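Local coordinates for protein type ii site-specific deoxyribonuclease (Klebsiella pneumoniae, PDB 6EKR) that probably acts as a type II restriction endonuclease of the PD-(D/E)xK nuclease group, cutting double-stranded DNA at a specific sequence, at residues V221-L226 with S259-Y264; Q205-Q210 with L252-L257; A189-P194 with Y294-S299. The protein carries 2 engineered substitutions. All blocks are in the same frame, centred on the assembly; numbering follows the deposited sequence.

Contact 1. Residues V221-L226 with S259-Y264; sequences VYFSFL and SLSGMY
Strands 222-226 and 262-264 run side by side and parallel, their axes 4.8 Å apart at closest and 23° from alignment. Leu-226 bridges Met-263: its N donates to Gly-262 O at 3.0 Å, and its O accepts from Tyr-264 N at 2.7 Å. One step earlier, Ser-261 N reaches Ser-224 O at 2.8 Å. Over one face of the sheet, Ser-261 CB sits above the Phe-225 ring, 3.7 Å from its centroid, a CH-pi contact that a short serine suits. The Phe-225 and Tyr-264 side chains lie side by side and point the same way, with Phe-225 CD1 3.9 Å from Tyr-264 CE2; Gly-262 brings no side chain into the space taken by the phenol. On the other face, Leu-226 CD2 reaches CG of Met-263, a selenomethionine, while Ser-224 CB meets Leu-260 CD2 at 3.5 Å. Ser-224 OG lies close to the Gln-210 side-chain amide, a probable hydrogen bond. The pair occupies the middle of the mixed sheet: Phe-225 and Tyr-264 face helix 286-298, where Asp-292 bonds the tyrosine hydroxyl, whereas Leu-226 and Leu-260 pack on helix 204-217, and strand 190-194 flanks 222-226.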
ATOM      1  N   VAL A 221      -9.666  23.942   4.122  1.00 53.82           N
ATOM      2  CA  VAL A 221     -10.931  23.298   4.470  1.00 52.85           C
ATOM      3  C   VAL A 221     -10.726  21.986   5.241  1.00 52.17           C
ATOM      4  O   VAL A 221     -11.484  21.688   6.176  1.00 52.38           O
ATOM      5  CB  VAL A 221     -11.799  23.072   3.213  1.00 53.11           C
ATOM      6  CG1 VAL A 221     -13.205  22.617   3.590  1.00 53.14           C
ATOM      7  CG2 VAL A 221     -11.862  24.355   2.363  1.00 53.12           C
ATOM      8  N   TYR A 222      -9.702  21.219   4.861  1.00 51.06           N
ATOM      9  CA  TYR A 222      -9.424  19.922   5.488  1.00 49.86           C
ATOM     10  C   TYR A 222      -8.043  19.813   6.104  1.00 49.12           C
ATOM     11  O   TYR A 222      -7.048  20.176   5.496  1.00 49.23           O
ATOM     12  CB  TYR A 222      -9.660  18.789   4.495  1.00 49.75           C
ATOM     13  CG  TYR A 222     -11.125  18.549   4.263  1.00 49.96           C
ATOM     14  CD1 TYR A 222     -11.845  17.674   5.077  1.00 50.03           C
ATOM     15  CD2 TYR A 222     -11.807  19.218   3.254  1.00 50.00           C
ATOM     16  CE1 TYR A 222     -13.205  17.450   4.873  1.00 49.40           C
ATOM     17  CE2 TYR A 222     -13.171  19.005   3.051  1.00 50.67           C
ATOM     18  CZ  TYR A 222     -13.857  18.123   3.867  1.00 50.01           C
ATOM     19  OH  TYR A 222     -15.199  17.927   3.674  1.00 50.39           O
ATOM     20  N   PHE A 223      -7.998  19.307   7.327  1.00 48.26           N
ATOM     21  CA  PHE A 223      -6.752  19.184   8.062  1.00 47.45           C
ATOM     22  C   PHE A 223      -6.671  17.775   8.612  1.00 46.93           C
ATOM     23  O   PHE A 223      -7.609  17.289   9.249  1.00 46.99           O
ATOM     24  CB  PHE A 223      -6.684  20.223   9.194  1.00 47.53           C
ATOM     25  CG  PHE A 223      -6.747  21.655   8.716  1.00 47.10           C
ATOM     26  CD1 PHE A 223      -5.581  22.370   8.468  1.00 47.00           C
ATOM     27  CD2 PHE A 223      -7.972  22.287   8.520  1.00 47.40           C
ATOM     28  CE1 PHE A 223      -5.629  23.694   8.033  1.00 47.31           C
ATOM     29  CE2 PHE A 223      -8.035  23.607   8.078  1.00 47.40           C
ATOM     30  CZ  PHE A 223      -6.855  24.312   7.838  1.00 47.80           C
ATOM     31  N   SER A 224      -5.551  17.117   8.351  1.00 46.30           N
ATOM     32  CA  SER A 224      -5.400  15.706   8.677  1.00 45.57           C
ATOM     33  C   SER A 224      -4.553  15.527   9.910  1.00 45.38           C
ATOM     34  O   SER A 224      -3.466  16.097  10.007  1.00 45.78           O
ATOM     35  CB  SER A 224      -4.774  14.944   7.515  1.00 45.21           C
ATOM     36  OG  SER A 224      -5.651  14.887   6.405  1.00 45.08           O
ATOM     37  N   PHE A 225      -5.063  14.745  10.857  1.00 44.90           N
ATOM     38  CA  PHE A 225      -4.307  14.365  12.033  1.00 44.33           C
ATOM     39  C   PHE A 225      -4.276  12.860  12.052  1.00 44.40           C
ATOM     40  O   PHE A 225      -5.327  12.217  12.017  1.00 44.61           O
ATOM     41  CB  PHE A 225      -4.989  14.845  13.304  1.00 44.08           C
ATOM     42  CG  PHE A 225      -5.199  16.322  13.378  1.00 43.74           C
ATOM     43  CD1 PHE A 225      -4.498  17.078  14.305  1.00 43.40           C
ATOM     44  CD2 PHE A 225      -6.137  16.956  12.565  1.00 43.74           C
ATOM     45  CE1 PHE A 225      -4.713  18.456  14.413  1.00 43.29           C
ATOM     46  CE2 PHE A 225      -6.348  18.322  12.657  1.00 44.04           C
ATOM     47  CZ  PHE A 225      -5.636  19.077  13.592  1.00 43.52           C
ATOM     48  N   LEU A 226      -3.075  12.302  12.136  1.00 44.29           N
ATOM     49  CA  LEU A 226      -2.883  10.866  12.058  1.00 44.26           C
ATOM     50  C   LEU A 226      -2.766  10.226  13.434  1.00 44.13           C
ATOM     51  O   LEU A 226      -1.883  10.576  14.218  1.00 44.00           O
ATOM     52  CB  LEU A 226      -1.634  10.583  11.223  1.00 44.35           C
ATOM     53  CG  LEU A 226      -1.287   9.162  10.787  1.00 45.15           C
ATOM     54  CD1 LEU A 226      -2.513   8.392  10.324  1.00 46.28           C
ATOM     55  CD2 LEU A 226      -0.257   9.235   9.676  1.00 44.70           C
ATOM     56  N   SER A 259       0.869  18.376   3.440  1.00 53.99           N
ATOM     57  CA  SER A 259       1.146  18.630   4.844  1.00 53.81           C
ATOM     58  C   SER A 259       0.020  18.154   5.760  1.00 53.22           C
ATOM     59  O   SER A 259      -1.141  18.500   5.563  1.00 53.33           O
ATOM     60  CB  SER A 259       1.433  20.110   5.067  1.00 53.82           C
ATOM     61  OG  SER A 259       0.447  20.880   4.413  1.00 55.58           O
ATOM     62  N   LEU A 260       0.379  17.344   6.753  1.00 52.70           N
ATOM     63  CA  LEU A 260      -0.547  16.936   7.809  1.00 52.19           C
ATOM     64  C   LEU A 260      -0.265  17.742   9.066  1.00 52.53           C
ATOM     65  O   LEU A 260       0.872  18.170   9.305  1.00 52.56           O
ATOM     66  CB  LEU A 260      -0.427  15.443   8.127  1.00 51.56           C
ATOM     67  CG  LEU A 260      -0.401  14.421   6.999  1.00 50.31           C
ATOM     68  CD1 LEU A 260      -0.336  13.046   7.604  1.00 49.37           C
ATOM     69  CD2 LEU A 260      -1.602  14.553   6.074  1.00 48.73           C
ATOM     70  N   SER A 261      -1.304  17.928   9.875  1.00 52.70           N
ATOM     71  CA  SER A 261      -1.214  18.752  11.059  1.00 53.05           C
ATOM     72  C   SER A 261      -0.435  18.073  12.169  1.00 53.72           C
ATOM     73  O   SER A 261       0.203  18.741  12.986  1.00 53.99           O
ATOM     74  CB  SER A 261      -2.603  19.106  11.536  1.00 52.76           C
ATOM     75  OG  SER A 261      -3.265  19.844  10.531  1.00 53.50           O
ATOM     76  N   GLY A 262      -0.474  16.748  12.196  1.00 54.29           N
ATOM     77  CA  GLY A 262       0.213  16.016  13.242  1.00 54.94           C
ATOM     78  C   GLY A 262       0.192  14.518  13.073  1.00 55.61           C
ATOM     79  O   GLY A 262      -0.613  13.975  12.313  1.00 55.37           O
HETATM   80  N   MSE A 263       1.108  13.876  13.797  1.00 56.19           N
HETATM   81  CA  MSE A 263       1.238  12.433  13.894  1.00 57.71           C
HETATM   82  C   MSE A 263       1.205  12.034  15.360  1.00 55.57           C
HETATM   83  O   MSE A 263       1.957  12.572  16.180  1.00 55.80           O
HETATM   84  CB  MSE A 263       2.567  11.997  13.299  1.00 57.36           C
HETATM   85  CG  MSE A 263       2.491  11.522  11.857  1.00 60.27           C
HETATM   86 SE   MSE A 263       4.291  11.109  11.181  1.00 65.13          SE
HETATM   87  CE  MSE A 263       5.114  10.469  12.842  1.00 63.62           C
ATOM     88  N   TYR A 264       0.343  11.087  15.703  1.00 53.86           N
ATOM     89  CA  TYR A 264       0.144  10.754  17.106  1.00 51.90           C
ATOM     90  C   TYR A 264       0.296   9.261  17.366  1.00 51.06           C
ATOM     91  O   TYR A 264      -0.175   8.429  16.586  1.00 51.12           O
ATOM     92  CB  TYR A 264      -1.214  11.287  17.582  1.00 51.55           C
ATOM     93  CG  TYR A 264      -1.397  12.781  17.337  1.00 50.86           C
ATOM     94  CD1 TYR A 264      -1.135  13.707  18.340  1.00 50.29           C
ATOM     95  CD2 TYR A 264      -1.812  13.264  16.097  1.00 50.33           C
ATOM     96  CE1 TYR A 264      -1.288  15.064  18.123  1.00 49.83           C
ATOM     97  CE2 TYR A 264      -1.963  14.621  15.872  1.00 50.47           C
ATOM     98  CZ  TYR A 264      -1.702  15.513  16.892  1.00 50.18           C
ATOM     99  OH  TYR A 264      -1.855  16.858  16.679  1.00 50.00           O
TER

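Contact 2. Residues Q205-Q210 with L252-L257; sequences QPFAQQ and LYQKYL
Phe-207 lays one face of its ring over Tyr-253 CB, which stands 3.5 Å from the ring centroid and only 7° off the normal. This is a well-centred CH-pi contact. The ring reaches from helix 205-210 towards helix 252-257. The two side chains cross at about a right angle, and the rings meet obliquely, their centroids 5.3 Å apart and their planes at 53°.

The rim of the same phenylalanine ring meets a polar group: Gln-254 OE1 lies in the ring plane, 3.3 Å from CE1. Although the CB of Gln-254 points away from the opposing helix, a bend at chi2 (-59°) turns CD back towards the ring, and OE1 ends at its edge. The same OE1 accepts a hydrogen bond from Leu-260 N, and NE2 donates to Ile-280 O, which fixes the rotation of the amide. Leu-257 completes the contact, its CD2 touching Phe-207 CB at 3.5 Å and lying 3.9 Å from Ala-208 N; the small alanine side chain is consistent with this close approach to the backbone. The helices run nearly parallel, their axes 10.3 Å apart. A large, flat phenylalanine can span such a separation.

The far end of Tyr-253 belongs to the dimer interface, where its OH makes a weak hydrogen bond to Gln-205 of the second subunit.

No hydrogen bond joins the two segments, so cohesion here comes from apolar and CH-pi contact. The polar ends find partners outside the two segments: the Gln-254 amide is held by backbone groups, and Tyr-253 keeps an apolar CB inside and sends its hydroxyl to the partner subunit. The approach of Gln-254 OE1 to Phe-207 would be mildly favourable, since the oxygen is partly negative and the ring edge partly positive.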
ATOM      1  N   GLN A 205      -0.942   6.901   2.269  1.00 52.36           N
ATOM      2  CA  GLN A 205      -2.386   7.038   2.111  1.00 52.09           C
ATOM      3  C   GLN A 205      -3.008   8.333   2.712  1.00 51.23           C
ATOM      4  O   GLN A 205      -3.789   9.018   2.037  1.00 51.03           O
ATOM      5  CB  GLN A 205      -3.084   5.763   2.604  1.00 52.21           C
ATOM      6  CG  GLN A 205      -4.268   5.323   1.751  1.00 55.13           C
ATOM      7  CD  GLN A 205      -3.865   4.815   0.346  1.00 58.10           C
ATOM      8  OE1 GLN A 205      -3.373   3.684   0.182  1.00 57.58           O
ATOM      9  NE2 GLN A 205      -4.092   5.658  -0.673  1.00 58.41           N
ATOM     10  N   PRO A 206      -2.667   8.677   3.972  1.00 50.33           N
ATOM     11  CA  PRO A 206      -3.153   9.951   4.510  1.00 49.71           C
ATOM     12  C   PRO A 206      -2.604  11.188   3.797  1.00 49.08           C
ATOM     13  O   PRO A 206      -3.301  12.195   3.708  1.00 49.16           O
ATOM     14  CB  PRO A 206      -2.678   9.933   5.967  1.00 49.66           C
ATOM     15  CG  PRO A 206      -1.574   8.954   6.004  1.00 50.05           C
ATOM     16  CD  PRO A 206      -1.878   7.931   4.967  1.00 50.24           C
ATOM     17  N   PHE A 207      -1.369  11.110   3.306  1.00 48.40           N
ATOM     18  CA  PHE A 207      -0.742  12.226   2.609  1.00 47.61           C
ATOM     19  C   PHE A 207      -1.430  12.450   1.280  1.00 47.15           C
ATOM     20  O   PHE A 207      -1.890  13.543   1.009  1.00 47.07           O
ATOM     21  CB  PHE A 207       0.765  11.996   2.410  1.00 47.80           C
ATOM     22  CG  PHE A 207       1.581  12.142   3.669  1.00 47.46           C
ATOM     23  CD1 PHE A 207       1.995  13.399   4.102  1.00 47.44           C
ATOM     24  CD2 PHE A 207       1.932  11.021   4.419  1.00 46.80           C
ATOM     25  CE1 PHE A 207       2.748  13.538   5.276  1.00 48.26           C
ATOM     26  CE2 PHE A 207       2.680  11.146   5.588  1.00 47.43           C
ATOM     27  CZ  PHE A 207       3.093  12.405   6.019  1.00 47.83           C
ATOM     28  N   ALA A 208      -1.518  11.401   0.469  1.00 46.87           N
ATOM     29  CA  ALA A 208      -2.214  11.455  -0.812  1.00 46.69           C
ATOM     30  C   ALA A 208      -3.640  11.985  -0.666  1.00 46.84           C
ATOM     31  O   ALA A 208      -4.084  12.831  -1.456  1.00 47.15           O
ATOM     32  CB  ALA A 208      -2.234  10.103  -1.449  1.00 46.57           C
ATOM     33  N   GLN A 209      -4.353  11.500   0.347  1.00 46.62           N
ATOM     34  CA  GLN A 209      -5.720  11.941   0.602  1.00 46.22           C
ATOM     35  C   GLN A 209      -5.792  13.437   0.916  1.00 46.14           C
ATOM     36  O   GLN A 209      -6.699  14.127   0.445  1.00 46.00           O
ATOM     37  CB  GLN A 209      -6.333  11.126   1.729  1.00 45.95           C
ATOM     38  CG  GLN A 209      -7.790  11.398   1.953  1.00 46.40           C
ATOM     39  CD  GLN A 209      -8.358  10.588   3.096  1.00 48.19           C
ATOM     40  OE1 GLN A 209      -9.448  10.016   2.981  1.00 48.84           O
ATOM     41  NE2 GLN A 209      -7.622  10.525   4.212  1.00 48.44           N
ATOM     42  N   GLN A 210      -4.833  13.929   1.704  1.00 46.07           N
ATOM     43  CA  GLN A 210      -4.773  15.344   2.072  1.00 46.23           C
ATOM     44  C   GLN A 210      -4.591  16.219   0.833  1.00 46.69           C
ATOM     45  O   GLN A 210      -5.320  17.205   0.638  1.00 46.71           O
ATOM     46  CB  GLN A 210      -3.652  15.589   3.086  1.00 46.11           C
ATOM     47  CG  GLN A 210      -3.546  17.008   3.633  1.00 45.73           C
ATOM     48  CD  GLN A 210      -4.888  17.633   3.999  1.00 45.93           C
ATOM     49  OE1 GLN A 210      -5.226  18.699   3.495  1.00 46.30           O
ATOM     50  NE2 GLN A 210      -5.657  16.976   4.868  1.00 44.97           N
ATOM     51  N   LEU A 252       9.902  13.666   2.755  1.00 52.57           N
ATOM     52  CA  LEU A 252       9.490  13.829   1.366  1.00 53.02           C
ATOM     53  C   LEU A 252       7.987  14.049   1.275  1.00 52.97           C
ATOM     54  O   LEU A 252       7.528  14.945   0.564  1.00 53.26           O
ATOM     55  CB  LEU A 252       9.895  12.624   0.521  1.00 53.08           C
ATOM     56  CG  LEU A 252      11.252  12.649  -0.191  1.00 54.15           C
ATOM     57  CD1 LEU A 252      12.424  12.635   0.792  1.00 56.45           C
ATOM     58  CD2 LEU A 252      11.371  11.465  -1.145  1.00 53.87           C
ATOM     59  N   TYR A 253       7.221  13.253   2.011  1.00 52.86           N
ATOM     60  CA  TYR A 253       5.780  13.387   1.982  1.00 52.95           C
ATOM     61  C   TYR A 253       5.291  14.724   2.538  1.00 53.06           C
ATOM     62  O   TYR A 253       4.503  15.396   1.886  1.00 52.79           O
ATOM     63  CB  TYR A 253       5.099  12.200   2.666  1.00 53.22           C
ATOM     64  CG  TYR A 253       5.153  10.888   1.882  1.00 53.31           C
ATOM     65  CD1 TYR A 253       5.636  10.835   0.573  1.00 52.52           C
ATOM     66  CD2 TYR A 253       4.691   9.704   2.454  1.00 53.87           C
ATOM     67  CE1 TYR A 253       5.678   9.638  -0.126  1.00 52.69           C
ATOM     68  CE2 TYR A 253       4.719   8.506   1.761  1.00 53.53           C
ATOM     69  CZ  TYR A 253       5.211   8.476   0.475  1.00 53.41           C
ATOM     70  OH  TYR A 253       5.231   7.270  -0.197  1.00 53.24           O
ATOM     71  N   GLN A 254       5.778  15.118   3.715  1.00 53.41           N
ATOM     72  CA  GLN A 254       5.426  16.418   4.312  1.00 54.05           C
ATOM     73  C   GLN A 254       5.758  17.608   3.430  1.00 54.64           C
ATOM     74  O   GLN A 254       4.977  18.563   3.329  1.00 54.77           O
ATOM     75  CB  GLN A 254       6.131  16.635   5.648  1.00 53.95           C
ATOM     76  CG  GLN A 254       5.308  16.301   6.851  1.00 54.00           C
ATOM     77  CD  GLN A 254       4.043  17.101   6.920  1.00 53.31           C
ATOM     78  OE1 GLN A 254       3.001  16.666   6.441  1.00 54.47           O
ATOM     79  NE2 GLN A 254       4.120  18.275   7.506  1.00 52.23           N
ATOM     80  N   LYS A 255       6.934  17.558   2.813  1.00 55.12           N
ATOM     81  CA  LYS A 255       7.431  18.689   2.068  1.00 55.69           C
ATOM     82  C   LYS A 255       6.826  18.751   0.676  1.00 55.54           C
ATOM     83  O   LYS A 255       6.297  19.785   0.285  1.00 55.94           O
ATOM     84  CB  LYS A 255       8.956  18.667   2.002  1.00 56.04           C
ATOM     85  CG  LYS A 255       9.545  19.962   1.469  1.00 58.41           C
ATOM     86  CD  LYS A 255      10.997  20.164   1.917  1.00 62.13           C
ATOM     87  CE  LYS A 255      11.453  21.601   1.653  1.00 63.79           C
ATOM     88  NZ  LYS A 255      12.866  21.819   2.068  1.00 65.37           N
ATOM     89  N   TYR A 256       6.878  17.646  -0.060  1.00 55.32           N
ATOM     90  CA  TYR A 256       6.568  17.688  -1.482  1.00 55.07           C
ATOM     91  C   TYR A 256       5.222  17.062  -1.882  1.00 55.01           C
ATOM     92  O   TYR A 256       4.702  17.359  -2.955  1.00 55.15           O
ATOM     93  CB  TYR A 256       7.732  17.103  -2.291  1.00 55.26           C
ATOM     94  CG  TYR A 256       9.093  17.636  -1.873  1.00 55.67           C
ATOM     95  CD1 TYR A 256       9.511  18.930  -2.222  1.00 56.27           C
ATOM     96  CD2 TYR A 256       9.963  16.849  -1.127  1.00 55.68           C
ATOM     97  CE1 TYR A 256      10.769  19.423  -1.829  1.00 56.26           C
ATOM     98  CE2 TYR A 256      11.214  17.320  -0.727  1.00 56.72           C
ATOM     99  CZ  TYR A 256      11.619  18.606  -1.076  1.00 57.00           C
ATOM    100  OH  TYR A 256      12.870  19.047  -0.658  1.00 56.32           O
ATOM    101  N   LEU A 257       4.648  16.213  -1.033  1.00 54.85           N
ATOM    102  CA  LEU A 257       3.349  15.614  -1.348  1.00 54.75           C
ATOM    103  C   LEU A 257       2.178  16.362  -0.719  1.00 55.05           C
ATOM    104  O   LEU A 257       1.225  16.733  -1.415  1.00 55.44           O
ATOM    105  CB  LEU A 257       3.302  14.134  -0.957  1.00 54.90           C
ATOM    106  CG  LEU A 257       2.007  13.348  -1.203  1.00 54.67           C
ATOM    107  CD1 LEU A 257       1.609  13.368  -2.668  1.00 54.44           C
ATOM    108  CD2 LEU A 257       2.177  11.921  -0.737  1.00 54.48           C
TER

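Contact 3. Residues A189-P194 with Y294-S299; sequences ASVVIP and YSFFRS
Helix 286-298 packs across one face of the mixed beta sheet, in the alpha/beta core consistent with a PD-(D/E)xK nuclease, and this contact sets its C-terminal part on strand 190-194. The two run almost antiparallel, at 164°, with axes 9.9 Å apart at closest, a spacing bridged mainly by side chains. Val-191 is the strand's main contributor. Its chi1 of -56° leaves CG1 beside the backbone N, and this methyl lies over one face of the Phe-296 ring, displaced towards the rim, 3.8 Å from the centroid in a CH-pi contact. The two side chains point in opposite directions and pass alongside each other. Ala-189 adds its small CB, 4.4 Å from Phe-296 CZ. Successive phenylalanines suit the helix end because they embrace a single branched valine: Phe-296 offers a face, Phe-297 an edge. The Phe-297 ring also rests on Ile-182 of strand 179-183, and Phe-296 meets the ring of Phe-223, which extends the apolar layer to both flanking strands. At the Phe-297 rim, Val-191 CG2 lies in the ring plane, 3.9 Å from CE2.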
ATOM      1  N   ALA A 189     -14.698  24.232   8.006  1.00 57.98           N
ATOM      2  CA  ALA A 189     -13.457  23.500   8.195  1.00 56.80           C
ATOM      3  C   ALA A 189     -13.744  22.230   8.986  1.00 56.14           C
ATOM      4  O   ALA A 189     -14.658  22.191   9.823  1.00 55.92           O
ATOM      5  CB  ALA A 189     -12.433  24.350   8.909  1.00 56.70           C
ATOM      6  N   SER A 190     -12.959  21.194   8.711  1.00 55.09           N
ATOM      7  CA  SER A 190     -13.132  19.903   9.354  1.00 53.98           C
ATOM      8  C   SER A 190     -11.819  19.160   9.424  1.00 53.05           C
ATOM      9  O   SER A 190     -10.902  19.418   8.637  1.00 52.94           O
ATOM     10  CB  SER A 190     -14.138  19.064   8.572  1.00 54.18           C
ATOM     11  OG  SER A 190     -13.903  19.185   7.181  1.00 55.23           O
ATOM     12  N   VAL A 191     -11.737  18.235  10.374  1.00 51.92           N
ATOM     13  CA  VAL A 191     -10.595  17.338  10.481  1.00 50.65           C
ATOM     14  C   VAL A 191     -10.893  15.994   9.840  1.00 49.83           C
ATOM     15  O   VAL A 191     -12.048  15.613   9.659  1.00 49.24           O
ATOM     16  CB  VAL A 191     -10.170  17.112  11.938  1.00 50.81           C
ATOM     17  CG1 VAL A 191      -9.893  18.431  12.605  1.00 50.93           C
ATOM     18  CG2 VAL A 191     -11.236  16.340  12.709  1.00 50.36           C
ATOM     19  N   VAL A 192      -9.824  15.296   9.483  1.00 49.08           N
ATOM     20  CA  VAL A 192      -9.897  13.957   8.942  1.00 48.38           C
ATOM     21  C   VAL A 192      -8.896  13.127   9.720  1.00 47.87           C
ATOM     22  O   VAL A 192      -7.692  13.385   9.667  1.00 47.75           O
ATOM     23  CB  VAL A 192      -9.534  13.932   7.459  1.00 48.43           C
ATOM     24  CG1 VAL A 192      -9.552  12.514   6.940  1.00 48.77           C
ATOM     25  CG2 VAL A 192     -10.497  14.791   6.660  1.00 49.02           C
ATOM     26  N   ILE A 193      -9.397  12.139  10.453  1.00 47.23           N
ATOM     27  CA  ILE A 193      -8.547  11.329  11.318  1.00 46.68           C
ATOM     28  C   ILE A 193      -8.352   9.899  10.786  1.00 46.79           C
ATOM     29  O   ILE A 193      -9.179   9.021  11.022  1.00 46.61           O
ATOM     30  CB  ILE A 193      -9.049  11.338  12.771  1.00 46.35           C
ATOM     31  CG1 ILE A 193      -9.197  12.790  13.248  1.00 46.01           C
ATOM     32  CG2 ILE A 193      -8.100  10.538  13.660  1.00 45.49           C
ATOM     33  CD1 ILE A 193     -10.246  13.003  14.320  1.00 44.49           C
ATOM     34  N   PRO A 194      -7.252   9.674  10.038  1.00 46.93           N
ATOM     35  CA  PRO A 194      -6.931   8.329   9.609  1.00 46.90           C
ATOM     36  C   PRO A 194      -6.419   7.516  10.785  1.00 47.07           C
ATOM     37  O   PRO A 194      -5.450   7.906  11.438  1.00 47.40           O
ATOM     38  CB  PRO A 194      -5.813   8.544   8.580  1.00 46.91           C
ATOM     39  CG  PRO A 194      -5.775  10.008   8.309  1.00 46.73           C
ATOM     40  CD  PRO A 194      -6.262  10.647   9.539  1.00 46.76           C
ATOM     41  N   TYR A 294      -9.314  19.080  20.184  1.00 51.64           N
ATOM     42  CA  TYR A 294     -10.216  19.990  20.873  1.00 51.88           C
ATOM     43  C   TYR A 294      -9.811  21.414  20.593  1.00 52.03           C
ATOM     44  O   TYR A 294     -10.641  22.240  20.207  1.00 52.48           O
ATOM     45  CB  TYR A 294     -10.169  19.750  22.372  1.00 52.39           C
ATOM     46  CG  TYR A 294     -10.975  20.739  23.188  1.00 53.34           C
ATOM     47  CD1 TYR A 294     -12.294  20.465  23.535  1.00 54.02           C
ATOM     48  CD2 TYR A 294     -10.415  21.939  23.630  1.00 53.48           C
ATOM     49  CE1 TYR A 294     -13.032  21.351  24.293  1.00 54.14           C
ATOM     50  CE2 TYR A 294     -11.147  22.834  24.379  1.00 53.30           C
ATOM     51  CZ  TYR A 294     -12.453  22.530  24.711  1.00 54.12           C
ATOM     52  OH  TYR A 294     -13.202  23.404  25.464  1.00 55.27           O
ATOM     53  N   SER A 295      -8.528  21.695  20.799  1.00 51.90           N
ATOM     54  CA  SER A 295      -7.957  22.999  20.537  1.00 52.01           C
ATOM     55  C   SER A 295      -8.352  23.507  19.150  1.00 52.20           C
ATOM     56  O   SER A 295      -8.731  24.665  19.008  1.00 52.25           O
ATOM     57  CB  SER A 295      -6.439  22.937  20.701  1.00 51.99           C
ATOM     58  OG  SER A 295      -5.790  24.019  20.060  1.00 52.81           O
ATOM     59  N   PHE A 296      -8.284  22.623  18.149  1.00 52.64           N
ATOM     60  CA  PHE A 296      -8.637  22.940  16.756  1.00 52.79           C
ATOM     61  C   PHE A 296     -10.045  23.473  16.647  1.00 53.92           C
ATOM     62  O   PHE A 296     -10.293  24.459  15.942  1.00 54.06           O
ATOM     63  CB  PHE A 296      -8.492  21.707  15.850  1.00 51.89           C
ATOM     64  CG  PHE A 296      -8.949  21.929  14.423  1.00 49.83           C
ATOM     65  CD1 PHE A 296      -8.062  22.390  13.457  1.00 48.11           C
ATOM     66  CD2 PHE A 296     -10.265  21.662  14.047  1.00 48.30           C
ATOM     67  CE1 PHE A 296      -8.478  22.598  12.143  1.00 47.91           C
ATOM     68  CE2 PHE A 296     -10.692  21.864  12.735  1.00 47.24           C
ATOM     69  CZ  PHE A 296      -9.800  22.327  11.781  1.00 48.39           C
ATOM     70  N   PHE A 297     -10.962  22.809  17.337  1.00 55.25           N
ATOM     71  CA  PHE A 297     -12.363  23.161  17.255  1.00 56.93           C
ATOM     72  C   PHE A 297     -12.733  24.348  18.137  1.00 58.70           C
ATOM     73  O   PHE A 297     -13.652  25.111  17.797  1.00 59.13           O
ATOM     74  CB  PHE A 297     -13.246  21.947  17.518  1.00 56.11           C
ATOM     75  CG  PHE A 297     -13.336  21.012  16.345  1.00 55.17           C
ATOM     76  CD1 PHE A 297     -14.224  21.267  15.304  1.00 53.79           C
ATOM     77  CD2 PHE A 297     -12.522  19.890  16.271  1.00 53.59           C
ATOM     78  CE1 PHE A 297     -14.311  20.415  14.221  1.00 52.52           C
ATOM     79  CE2 PHE A 297     -12.601  19.036  15.195  1.00 53.16           C
ATOM     80  CZ  PHE A 297     -13.500  19.299  14.165  1.00 53.71           C
ATOM     81  N   ARG A 298     -12.017  24.514  19.250  1.00 60.57           N
ATOM     82  CA  ARG A 298     -12.153  25.719  20.069  1.00 62.49           C
ATOM     83  C   ARG A 298     -11.738  26.914  19.213  1.00 63.61           C
ATOM     84  O   ARG A 298     -12.453  27.917  19.140  1.00 63.78           O
ATOM     85  CB  ARG A 298     -11.321  25.623  21.357  1.00 62.37           C
ATOM     86  CG  ARG A 298     -11.245  26.919  22.159  1.00 62.65           C
ATOM     87  CD  ARG A 298     -10.765  26.710  23.600  1.00 63.10           C
ATOM     88  NE  ARG A 298      -9.422  26.130  23.707  1.00 64.29           N
ATOM     89  CZ  ARG A 298      -8.802  25.871  24.863  1.00 65.07           C
ATOM     90  NH1 ARG A 298      -9.387  26.147  26.027  1.00 64.67           N
ATOM     91  NH2 ARG A 298      -7.590  25.325  24.858  1.00 65.10           N
ATOM     92  N   SER A 299     -10.602  26.770  18.534  1.00 65.09           N
ATOM     93  CA  SER A 299     -10.137  27.746  17.557  1.00 66.62           C
ATOM     94  C   SER A 299     -11.118  27.953  16.387  1.00 67.92           C
ATOM     95  O   SER A 299     -11.039  28.958  15.679  1.00 67.98           O
ATOM     96  CB  SER A 299      -8.770  27.325  17.033  1.00 66.39           C
ATOM     97  OG  SER A 299      -8.376  28.125  15.940  1.00 66.54           O
TER

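From the N terminus, strand 190-194 opens contact 3, whose long loop is closed only by helix 286-298 near the C terminus; contacts 1 and 2 both nest inside it. Helix 204-217 comes next and leads to strand 222-227, a beta-alpha-beta crossover between parallel neighbours. Helix 247-257 then closes contact 2, and strand 262-265 closes contact 1 immediately afterwards. Their segments alternate along the chain, so these two loops cross. Contact 1 joins adjacent strands at the sheet's centre, contact 2 pairs helix 204-217, which lies on one face, with helix 247-257 beside it, and contact 3 fixes a helix to the other, so helices lie on both faces of the sheet.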